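Putative secreted cellulose-binding protein (Streptomyces coelicolor, PDB 4OY6) is a copper-dependent lytic polysaccharide monooxygenase of family AA10, probably secreted, that oxidises cellulose. Local coordinates at residues D29-P32 and M33-Q36; R74-S77 and G78-N81; A128-W131 and G132-Q135; I167-S171 and H172-T176. All coordinates share one frame; numbering follows the deposited sequence.

Contact 1 (D29-P32 and M33-Q36); sequences DEDP and MCWQ. With ZN (zinc ion), chain F.
Asp31 and Cys34 meet because the aspartate's first torsion sets CG anti to its own nitrogen (chi1 -165°), swinging the carboxylate forward, while the cysteine keeps SG beside its own nitrogen (chi1 -74°). One carboxylate oxygen then serves the backbone: OD1 of Asp31 accepts from Cys34 N at 3.3 Å, the donor lying above the carboxylate plane. A water, 2.7 Å from Asp31 OD1 and 2.9 Å from Met33 N, extends the same oxygen to a second amide. Asp31 is thus the N-cap of helix 32-40. Here helix 27-30 loses its helical angles, and the new helix opens with Pro32, which has no N-H of its own to satisfy. Regular helical bonding follows at once, from Trp35 N to Asp31 O and from Gln36 N to Pro32 O. The other oxygen, Asp31 OD2, lies 3.1 Å from Cys34 SG, a sulfur in the disulfide with Cys14, and is hydrogen-bonded to Trp18 NE1 and salt-bridged to Arg17 NH2 of helix 10-18. Replaced by an alanine, Asp31 would lose both oxygens, and the Cys34 amide would probably be left without its cap and Arg17 without its charged mate. Farther along the turn, Gln36 curls back, and its NE2 hydrogen-bonds Met33 O at 3.0 Å and also Ser82 O. The exposed Asp29 binds a zinc ion through OD1 at 1.9 Å, with one further ligand atom from outside this turn.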
loop_
_atom_site.group_PDB
_atom_site.type_symbol
_atom_site.label_atom_id
_atom_site.label_comp_id
_atom_site.label_asym_id
_atom_site.label_seq_id
_atom_site.Cartn_x
_atom_site.Cartn_y
_atom_site.Cartn_z
ATOM N N ASP A 29 12.753 9.950 -15.345
ATOM C CA ASP A 29 14.053 9.352 -15.135
ATOM C C ASP A 29 14.238 8.887 -13.686
ATOM O O ASP A 29 14.647 7.761 -13.423
ATOM C CB ASP A 29 15.143 10.367 -15.514
ATOM C CG ASP A 29 16.520 9.766 -15.494
ATOM O OD1 ASP A 29 16.630 8.540 -15.656
ATOM O OD2 ASP A 29 17.491 10.516 -15.343
ATOM N N GLU A 30 13.903 9.747 -12.744
ATOM C CA GLU A 30 14.187 9.484 -11.323
ATOM C C GLU A 30 13.216 8.545 -10.642
ATOM O O GLU A 30 13.577 7.895 -9.677
ATOM C CB GLU A 30 14.245 10.799 -10.555
ATOM C CG GLU A 30 15.376 11.681 -11.040
ATOM C CD GLU A 30 15.517 12.975 -10.278
ATOM O OE1 GLU A 30 14.684 13.249 -9.392
ATOM O OE2 GLU A 30 16.474 13.720 -10.576
ATOM N N ASP A 31 11.987 8.517 -11.125
ATOM C CA ASP A 31 10.892 7.785 -10.473
ATOM C C ASP A 31 9.876 7.397 -11.537
ATOM O O ASP A 31 8.747 7.899 -11.565
ATOM C CB ASP A 31 10.278 8.621 -9.363
ATOM C CG ASP A 31 9.406 7.822 -8.409
ATOM O OD1 ASP A 31 9.047 6.664 -8.726
ATOM O OD2 ASP A 31 9.058 8.394 -7.340
ATOM N N PRO A 32 10.291 6.485 -12.432
ATOM C CA PRO A 32 9.410 6.126 -13.545
ATOM C C PRO A 32 8.063 5.554 -13.130
ATOM O O PRO A 32 7.096 5.738 -13.850
ATOM C CB PRO A 32 10.230 5.094 -14.343
ATOM C CG PRO A 32 11.260 4.604 -13.381
ATOM C CD PRO A 32 11.593 5.782 -12.507
ATOM N N MET A 33 8.008 4.837 -12.018
ATOM C CA MET A 33 6.730 4.286 -11.568
ATOM C C MET A 33 5.767 5.358 -11.112
ATOM O O MET A 33 4.569 5.259 -11.384
ATOM C CB MET A 33 6.953 3.203 -10.506
ATOM C CG MET A 33 7.789 2.024 -11.059
ATOM S SD MET A 33 7.531 1.516 -12.809
ATOM C CE MET A 33 6.151 0.765 -12.397
ATOM N N CYS A 34 6.270 6.392 -10.441
ATOM C CA CYS A 34 5.410 7.526 -10.130
ATOM C C CYS A 34 5.015 8.265 -11.393
ATOM O O CYS A 34 3.868 8.681 -11.515
ATOM C CB CYS A 34 6.029 8.457 -9.110
ATOM S SG CYS A 34 6.038 7.832 -7.415
ATOM N N TRP A 35 5.943 8.420 -12.329
ATOM C CA TRP A 35 5.622 9.103 -13.575
ATOM C C TRP A 35 4.472 8.420 -14.305
ATOM O O TRP A 35 3.519 9.078 -14.694
ATOM C CB TRP A 35 6.861 9.225 -14.455
ATOM C CG TRP A 35 6.626 10.015 -15.725
ATOM C CD1 TRP A 35 6.602 9.526 -16.961
ATOM C CD2 TRP A 35 6.299 11.416 -15.838
ATOM N NE1 TRP A 35 6.340 10.518 -17.861
ATOM C CE2 TRP A 35 6.131 11.687 -17.194
ATOM C CE3 TRP A 35 6.079 12.457 -14.905
ATOM C CZ2 TRP A 35 5.793 12.973 -17.681
ATOM C CZ3 TRP A 35 5.766 13.739 -15.378
ATOM C CH2 TRP A 35 5.620 13.977 -16.750
ATOM N N GLN A 36 4.522 7.109 -14.443
ATOM C CA GLN A 36 3.462 6.429 -15.187
ATOM C C GLN A 36 2.137 6.522 -14.441
ATOM O O GLN A 36 1.089 6.583 -15.068
ATOM C CB GLN A 36 3.838 4.988 -15.539
ATOM C CG GLN A 36 4.043 4.032 -14.377
ATOM C CD GLN A 36 2.768 3.386 -13.826
ATOM O OE1 GLN A 36 1.884 2.983 -14.592
ATOM N NE2 GLN A 36 2.692 3.216 -12.520
HETATM ZN ZN ZN F . 18.039 7.250 -15.693
HETATM O O HOH W 1 10.047 4.440 -9.964
#

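Contact 2 (R74-S77 and G78-N81); sequences RTES and GRYN
Glu76, Ser77 and Gly78 all take positive phi, a left-handed backbone run, Gly78 N bonding back to Thr75 O at 3.1 Å, before a type I turn from Gly78 to Asn81. Side chains link the two sides of Gly78. Arg79 lies alongside Glu76, both pointing the same way, and its NH2 gives a nearly straight bond (167°) of 2.8 Å to Glu76 OE1, a salt bridge in the guanidinium plane and on the anti lone pair, with the carboxylate turned 77° from that plane. A bend at chi3 (62°) brings the same guanidinium side-on to Tyr80, so that Arg79 NE and NH2 both grip the phenolic OH. Arg79 CG sits over the centre of the Tyr80 ring, and Glu76 CB covers one face of the guanidinium. Arg74 CB rests 3.3 Å from Asn81 OD1, and a water ties that oxygen to Thr75 O and Tyr80 N. This irregular loop joins helix 60-63 to strand 92-93 and brings Glu76 near the copper ligand His1, side chains about 7 Å apart. Tyr80 OH bonds Asn47 O just past helix 43-46, whose Asn43 and Ala44 pack against Arg79 and Tyr80, while Thr75 OG1 bonds Tyr52 O on strand 52-54.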
loop_
_atom_site.group_PDB
_atom_site.type_symbol
_atom_site.label_atom_id
_atom_site.label_comp_id
_atom_site.label_asym_id
_atom_site.label_seq_id
_atom_site.Cartn_x
_atom_site.Cartn_y
_atom_site.Cartn_z
ATOM N N ARG A 74 -8.653 -3.270 -8.586
ATOM C CA ARG A 74 -9.099 -2.263 -9.539
ATOM C C ARG A 74 -10.285 -1.494 -8.961
ATOM O O ARG A 74 -11.292 -1.214 -9.611
ATOM C CB ARG A 74 -9.364 -2.837 -10.922
ATOM C CG ARG A 74 -8.125 -3.416 -11.561
ATOM C CD ARG A 74 -8.426 -4.035 -12.905
ATOM N NE ARG A 74 -7.234 -4.628 -13.490
ATOM C CZ ARG A 74 -7.228 -5.533 -14.455
ATOM N NH1 ARG A 74 -8.367 -5.951 -14.987
ATOM N NH2 ARG A 74 -6.072 -6.015 -14.890
ATOM N N THR A 75 -10.129 -1.111 -7.702
ATOM C CA THR A 75 -11.226 -0.501 -6.966
ATOM C C THR A 75 -11.457 0.950 -7.416
ATOM O O THR A 75 -10.693 1.513 -8.214
ATOM C CB THR A 75 -10.995 -0.546 -5.439
ATOM O OG1 THR A 75 -12.239 -0.352 -4.801
ATOM C CG2 THR A 75 -9.977 0.476 -4.926
ATOM N N GLU A 76 -12.548 1.544 -6.940
ATOM C CA GLU A 76 -12.810 2.969 -7.163
ATOM C C GLU A 76 -12.749 3.313 -8.645
ATOM O O GLU A 76 -12.100 4.272 -9.077
ATOM C CB GLU A 76 -11.892 3.839 -6.310
ATOM C CG GLU A 76 -12.256 3.807 -4.831
ATOM C CD GLU A 76 -13.531 4.550 -4.556
ATOM O OE1 GLU A 76 -13.484 5.800 -4.574
ATOM O OE2 GLU A 76 -14.587 3.903 -4.350
ATOM N N SER A 77 -13.480 2.530 -9.431
ATOM C CA SER A 77 -13.662 2.797 -10.849
ATOM C C SER A 77 -12.329 2.882 -11.597
ATOM O O SER A 77 -12.203 3.616 -12.576
ATOM C CB SER A 77 -14.486 4.089 -11.020
ATOM O OG SER A 77 -15.751 3.989 -10.358
ATOM N N GLY A 78 -11.348 2.113 -11.139
ATOM C CA GLY A 78 -10.069 2.032 -11.806
ATOM C C GLY A 78 -9.079 3.148 -11.517
ATOM O O GLY A 78 -8.009 3.182 -12.114
ATOM N N ARG A 79 -9.376 4.031 -10.567
ATOM C CA ARG A 79 -8.520 5.187 -10.311
ATOM C C ARG A 79 -7.087 4.818 -9.977
ATOM O O ARG A 79 -6.174 5.568 -10.296
ATOM C CB ARG A 79 -9.137 6.068 -9.205
ATOM C CG ARG A 79 -8.322 7.287 -8.853
ATOM C CD ARG A 79 -9.086 8.290 -8.002
ATOM N NE ARG A 79 -9.517 7.764 -6.695
ATOM C CZ ARG A 79 -10.753 7.388 -6.375
ATOM N NH1 ARG A 79 -11.742 7.427 -7.248
ATOM N NH2 ARG A 79 -10.988 6.981 -5.139
ATOM N N TYR A 80 -6.895 3.689 -9.307
ATOM C CA TYR A 80 -5.593 3.258 -8.812
ATOM C C TYR A 80 -4.981 2.125 -9.627
ATOM O O TYR A 80 -4.026 1.488 -9.171
ATOM C CB TYR A 80 -5.714 2.833 -7.340
ATOM C CG TYR A 80 -6.313 3.919 -6.485
ATOM C CD1 TYR A 80 -5.553 5.008 -6.088
ATOM C CD2 TYR A 80 -7.644 3.881 -6.075
ATOM C CE1 TYR A 80 -6.098 6.054 -5.350
ATOM C CE2 TYR A 80 -8.183 4.915 -5.340
ATOM C CZ TYR A 80 -7.416 5.989 -4.958
ATOM O OH TYR A 80 -8.015 7.022 -4.254
ATOM N N ASN A 81 -5.487 1.890 -10.839
ATOM C CA ASN A 81 -5.005 0.750 -11.607
ATOM C C ASN A 81 -3.504 0.832 -11.903
ATOM O O ASN A 81 -2.837 -0.197 -12.060
ATOM C CB ASN A 81 -5.791 0.564 -12.915
ATOM C CG ASN A 81 -7.197 0.080 -12.682
ATOM O OD1 ASN A 81 -7.631 -0.094 -11.555
ATOM N ND2 ASN A 81 -7.917 -0.139 -13.767
HETATM O O HOH W 2 -8.089 1.161 -9.062
#

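Contact 3 (A128-W131 and G132-Q135); sequences ALTW and GELQ
Glu133 N turns back to Thr130 and finds two oxygens there: the carbonyl O at 3.2 Å and, more weakly, the hydroxyl OG1 at 3.3 Å. The next amide repeats the pattern with a straighter bond, Leu134 N to Trp131 O at 3.1 Å and 160°. Both backbone bonds span three residues, as in a 3-10 turn, and in both the donor stands well above the carbonyl plane, by more than 60°. With OG1 placed between the backbone N and the carbonyl carbon (chi1 70°), the hydroxyl of Thr130 faces the turn, and it also touches Glu133 CG at 3.2 Å. The turn feeds directly into strand 134-139, an edge of the mixed sheet that pairs with strand 110-118. Gly132 O and the backbone of Glu133 tie it further to Lys119. Outward from these bonds comes the packing. Trp131 and Leu134 approach obliquely, Trp131 CE3 lying 4.0 Å from Leu134 CD1, and each packs onward against other side chains: Leu134 touches Tyr116 and Thr118 of strand 110-118 and Tyr165 of strand 161-170, and Trp131 touches Phe60 and Glu61 of helix 60-63. Two further bonds hold the tryptophan, its backbone N to Asp66 OD1 and its NE1 to Val64 O. Polar atoms thus fix the path of the chain, while the indole and the leucine carry its hydrophobic grip, and because NE1 is satisfied by Val64 O, the indole packs on its neighbours with its one polar atom already paired.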
loop_
_atom_site.group_PDB
_atom_site.type_symbol
_atom_site.label_atom_id
_atom_site.label_comp_id
_atom_site.label_asym_id
_atom_site.label_seq_id
_atom_site.Cartn_x
_atom_site.Cartn_y
_atom_site.Cartn_z
ATOM N N ALA A 128 4.481 -9.539 -11.042
ATOM C CA ALA A 128 3.218 -9.041 -10.509
ATOM C C ALA A 128 2.961 -9.626 -9.116
ATOM O O ALA A 128 3.268 -10.799 -8.850
ATOM C CB ALA A 128 2.083 -9.439 -11.432
ATOM N N LEU A 129 2.425 -8.812 -8.218
ATOM C CA LEU A 129 2.041 -9.296 -6.900
ATOM C C LEU A 129 0.845 -10.251 -6.993
ATOM O O LEU A 129 -0.131 -9.983 -7.690
ATOM C CB LEU A 129 1.663 -8.150 -5.987
ATOM C CG LEU A 129 2.695 -7.630 -5.029
ATOM C CD1 LEU A 129 3.595 -6.719 -5.845
ATOM C CD2 LEU A 129 1.970 -6.908 -3.883
ATOM N N THR A 130 0.951 -11.347 -6.251
ATOM C CA THR A 130 -0.114 -12.337 -6.115
ATOM C C THR A 130 -0.232 -12.678 -4.633
ATOM O O THR A 130 0.708 -12.500 -3.869
ATOM C CB THR A 130 0.174 -13.624 -6.900
ATOM O OG1 THR A 130 1.248 -14.315 -6.256
ATOM C CG2 THR A 130 0.507 -13.300 -8.369
ATOM N N TRP A 131 -1.382 -13.216 -4.254
ATOM C CA TRP A 131 -1.585 -13.639 -2.876
ATOM C C TRP A 131 -0.604 -14.751 -2.488
ATOM O O TRP A 131 -0.140 -14.812 -1.349
ATOM C CB TRP A 131 -3.017 -14.092 -2.665
ATOM C CG TRP A 131 -4.007 -12.963 -2.662
ATOM C CD1 TRP A 131 -4.799 -12.547 -3.706
ATOM C CD2 TRP A 131 -4.320 -12.100 -1.563
ATOM N NE1 TRP A 131 -5.585 -11.502 -3.317
ATOM C CE2 TRP A 131 -5.315 -11.205 -2.007
ATOM C CE3 TRP A 131 -3.883 -12.009 -0.245
ATOM C CZ2 TRP A 131 -5.880 -10.242 -1.165
ATOM C CZ3 TRP A 131 -4.435 -11.028 0.586
ATOM C CH2 TRP A 131 -5.423 -10.174 0.122
ATOM N N GLY A 132 -0.285 -15.613 -3.438
ATOM C CA GLY A 132 0.616 -16.723 -3.175
ATOM C C GLY A 132 2.053 -16.326 -2.912
ATOM O O GLY A 132 2.821 -17.114 -2.363
ATOM N N GLU A 133 2.413 -15.095 -3.273
ATOM C CA GLU A 133 3.756 -14.566 -3.041
ATOM C C GLU A 133 3.856 -13.755 -1.780
ATOM O O GLU A 133 4.900 -13.161 -1.537
ATOM C CB GLU A 133 4.196 -13.700 -4.228
ATOM C CG GLU A 133 4.340 -14.463 -5.534
ATOM C CD GLU A 133 5.596 -15.288 -5.623
ATOM O OE1 GLU A 133 6.309 -15.449 -4.602
ATOM O OE2 GLU A 133 5.878 -15.752 -6.754
ATOM N N LEU A 134 2.782 -13.725 -0.981
ATOM C CA LEU A 134 2.782 -13.044 0.304
ATOM C C LEU A 134 2.942 -13.999 1.464
ATOM O O LEU A 134 2.455 -15.144 1.418
ATOM C CB LEU A 134 1.486 -12.270 0.505
ATOM C CG LEU A 134 1.199 -11.110 -0.431
ATOM C CD1 LEU A 134 -0.179 -10.526 -0.143
ATOM C CD2 LEU A 134 2.261 -10.041 -0.340
ATOM N N GLN A 135 3.608 -13.503 2.501
ATOM C CA GLN A 135 3.620 -14.142 3.802
ATOM C C GLN A 135 3.078 -13.188 4.864
ATOM O O GLN A 135 3.402 -12.008 4.884
ATOM C CB GLN A 135 4.996 -14.679 4.137
ATOM C CG GLN A 135 6.061 -13.651 4.373
ATOM C CD GLN A 135 7.431 -14.258 4.633
ATOM O OE1 GLN A 135 8.040 -14.076 5.702
ATOM N NE2 GLN A 135 7.911 -15.007 3.659
#

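Contact 4 (I167-S171 and H172-T176); sequences IWQAS and HMDQT
Gln169 and Thr176 face each other as a non-hydrogen-bonded pair in the antiparallel hairpin of strands 161-170 and 175-184, part of the beta-sandwich core of the AA10 lytic polysaccharide monooxygenases. With CG anti to the backbone N, the glutamine chain then bends at chi2 (69°), which lays its amide across the hairpin with both ends in use. Its OE1 accepts from Thr176 OG1 at 2.7 Å, the donor tilted out of the carbonyl plane, and its NE2 gives a straight bond (164°) of 3.0 Å to Asp174 OD1, the two flat groups turned 48° apart. A water bridges Gln169 OE1 and Asp174 OD1, while Asp174 OD2 reaches the backbone of Ala57. A leucine in place of Gln169 would take both polar ends away, so Thr176 OG1 would probably lose its acceptor and the Asp174 carboxylate a bond that steadies it at the inverse gamma turn. At the loop end His172 lays its ring edge on Ala170 CB, with Met173 CG over one face, and stacks with His108, a copper ligand; the Gln175 side chain touches His1, the other protein copper ligand, while its NE2 bonds Asn54 OD1. The strands themselves are joined by Ala170 N to Gln175 O at 2.9 Å. Ile167 CG2 and Thr176 CG2 press together at 3.4 Å, tighter than usual, and beside them Thr176 CA offers its hydrogen to Trp168 O at 3.2 Å.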
loop_
_atom_site.group_PDB
_atom_site.type_symbol
_atom_site.label_atom_id
_atom_site.label_comp_id
_atom_site.label_asym_id
_atom_site.label_seq_id
_atom_site.Cartn_x
_atom_site.Cartn_y
_atom_site.Cartn_z
ATOM N N ILE A 167 -3.634 -4.367 5.125
ATOM C CA ILE A 167 -5.085 -4.373 4.968
ATOM C C ILE A 167 -5.700 -3.815 6.244
ATOM O O ILE A 167 -5.511 -4.370 7.321
ATOM C CB ILE A 167 -5.616 -5.786 4.656
ATOM C CG1 ILE A 167 -4.909 -6.358 3.419
ATOM C CG2 ILE A 167 -7.120 -5.744 4.464
ATOM C CD1 ILE A 167 -5.344 -7.731 2.995
ATOM N N TRP A 168 -6.411 -2.702 6.101
ATOM C CA TRP A 168 -7.071 -2.004 7.199
ATOM C C TRP A 168 -8.565 -2.240 7.081
ATOM O O TRP A 168 -9.189 -1.753 6.142
ATOM C CB TRP A 168 -6.758 -0.515 7.133
ATOM C CG TRP A 168 -7.567 0.411 7.991
ATOM C CD1 TRP A 168 -8.246 0.133 9.143
ATOM C CD2 TRP A 168 -7.754 1.801 7.734
ATOM N NE1 TRP A 168 -8.858 1.277 9.602
ATOM C CE2 TRP A 168 -8.564 2.316 8.758
ATOM C CE3 TRP A 168 -7.319 2.661 6.711
ATOM C CZ2 TRP A 168 -8.960 3.656 8.782
ATOM C CZ3 TRP A 168 -7.696 3.974 6.741
ATOM C CH2 TRP A 168 -8.525 4.461 7.760
ATOM N N GLN A 169 -9.134 -2.978 8.024
ATOM C CA GLN A 169 -10.576 -3.152 8.100
ATOM C C GLN A 169 -11.107 -2.073 9.043
ATOM O O GLN A 169 -10.847 -2.128 10.248
ATOM C CB GLN A 169 -10.940 -4.547 8.617
ATOM C CG GLN A 169 -12.432 -4.782 8.728
ATOM C CD GLN A 169 -13.106 -4.852 7.392
ATOM O OE1 GLN A 169 -12.518 -5.257 6.385
ATOM N NE2 GLN A 169 -14.396 -4.510 7.386
ATOM N N ALA A 170 -11.784 -1.073 8.492
ATOM C CA ALA A 170 -12.258 0.043 9.300
ATOM C C ALA A 170 -13.446 -0.393 10.151
ATOM O O ALA A 170 -14.142 -1.344 9.801
ATOM C CB ALA A 170 -12.617 1.208 8.411
ATOM N N SER A 171 -13.682 0.305 11.263
ATOM C CA SER A 171 -14.729 -0.086 12.211
ATOM C C SER A 171 -16.107 0.522 11.988
ATOM O O SER A 171 -17.068 0.049 12.568
ATOM C CB SER A 171 -14.267 0.241 13.624
ATOM O OG SER A 171 -13.169 -0.584 13.992
ATOM N N HIS A 172 -16.225 1.556 11.179
ATOM C CA HIS A 172 -17.514 2.297 11.052
ATOM C C HIS A 172 -18.558 1.594 10.171
ATOM O O HIS A 172 -19.769 1.883 10.250
ATOM C CB HIS A 172 -17.287 3.720 10.538
ATOM C CG HIS A 172 -16.667 3.788 9.171
ATOM N ND1 HIS A 172 -15.459 3.200 8.863
ATOM C CD2 HIS A 172 -17.098 4.385 8.035
ATOM C CE1 HIS A 172 -15.166 3.445 7.598
ATOM N NE2 HIS A 172 -16.153 4.151 7.073
ATOM N N MET A 173 -18.078 0.665 9.348
ATOM C CA MET A 173 -18.868 -0.104 8.398
ATOM C C MET A 173 -17.909 -1.117 7.753
ATOM O O MET A 173 -16.704 -1.125 8.051
ATOM C CB MET A 173 -19.503 0.809 7.344
ATOM C CG MET A 173 -18.454 1.600 6.569
ATOM S SD MET A 173 -19.039 2.867 5.439
ATOM C CE MET A 173 -20.064 1.740 4.666
ATOM N N ASP A 174 -18.422 -1.968 6.875
ATOM C CA ASP A 174 -17.578 -2.943 6.187
ATOM C C ASP A 174 -16.867 -2.218 5.038
ATOM O O ASP A 174 -17.355 -2.155 3.907
ATOM C CB ASP A 174 -18.378 -4.144 5.688
ATOM C CG ASP A 174 -17.505 -5.207 5.046
ATOM O OD1 ASP A 174 -16.268 -5.082 5.127
ATOM O OD2 ASP A 174 -18.045 -6.159 4.437
ATOM N N GLN A 175 -15.721 -1.653 5.371
ATOM C CA GLN A 175 -14.902 -0.902 4.424
ATOM C C GLN A 175 -13.448 -1.259 4.718
ATOM O O GLN A 175 -13.029 -1.310 5.882
ATOM C CB GLN A 175 -15.133 0.582 4.594
ATOM C CG GLN A 175 -14.350 1.462 3.639
ATOM C CD GLN A 175 -14.752 2.901 3.793
ATOM O OE1 GLN A 175 -14.273 3.611 4.682
ATOM N NE2 GLN A 175 -15.680 3.332 2.958
ATOM N N THR A 176 -12.693 -1.508 3.656
ATOM C CA THR A 176 -11.353 -2.066 3.775
ATOM C C THR A 176 -10.420 -1.307 2.834
ATOM O O THR A 176 -10.760 -1.056 1.679
ATOM C CB THR A 176 -11.341 -3.545 3.360
ATOM O OG1 THR A 176 -12.482 -4.226 3.901
ATOM C CG2 THR A 176 -10.043 -4.227 3.801
HETATM O O HOH W 3 -14.300 -6.900 4.834
#

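Overall arrangement
Contact 4 is the buried one, on the hairpin beside the copper ligands; contact 3 lies at the surface, and contacts 1 and 2 are partly buried. Contacts 3 and 4 reach the same sheet and touch, Trp131 CH2 resting 3.8 Å from Ile167 CD1. Contacts 1 and 2 belong to the helical and loop region between strands 2-6 and 92-93 and do not touch, while contacts 1 and 4 lie on opposite sides of the chain's centre. Chemistry follows place: a carboxylate caps a helix in contact 1, an ion pair braces a loop in contact 2, backbone bonds shape the turn of contact 3, and an amide links a hydroxyl and a carboxylate across the hairpin in contact 4.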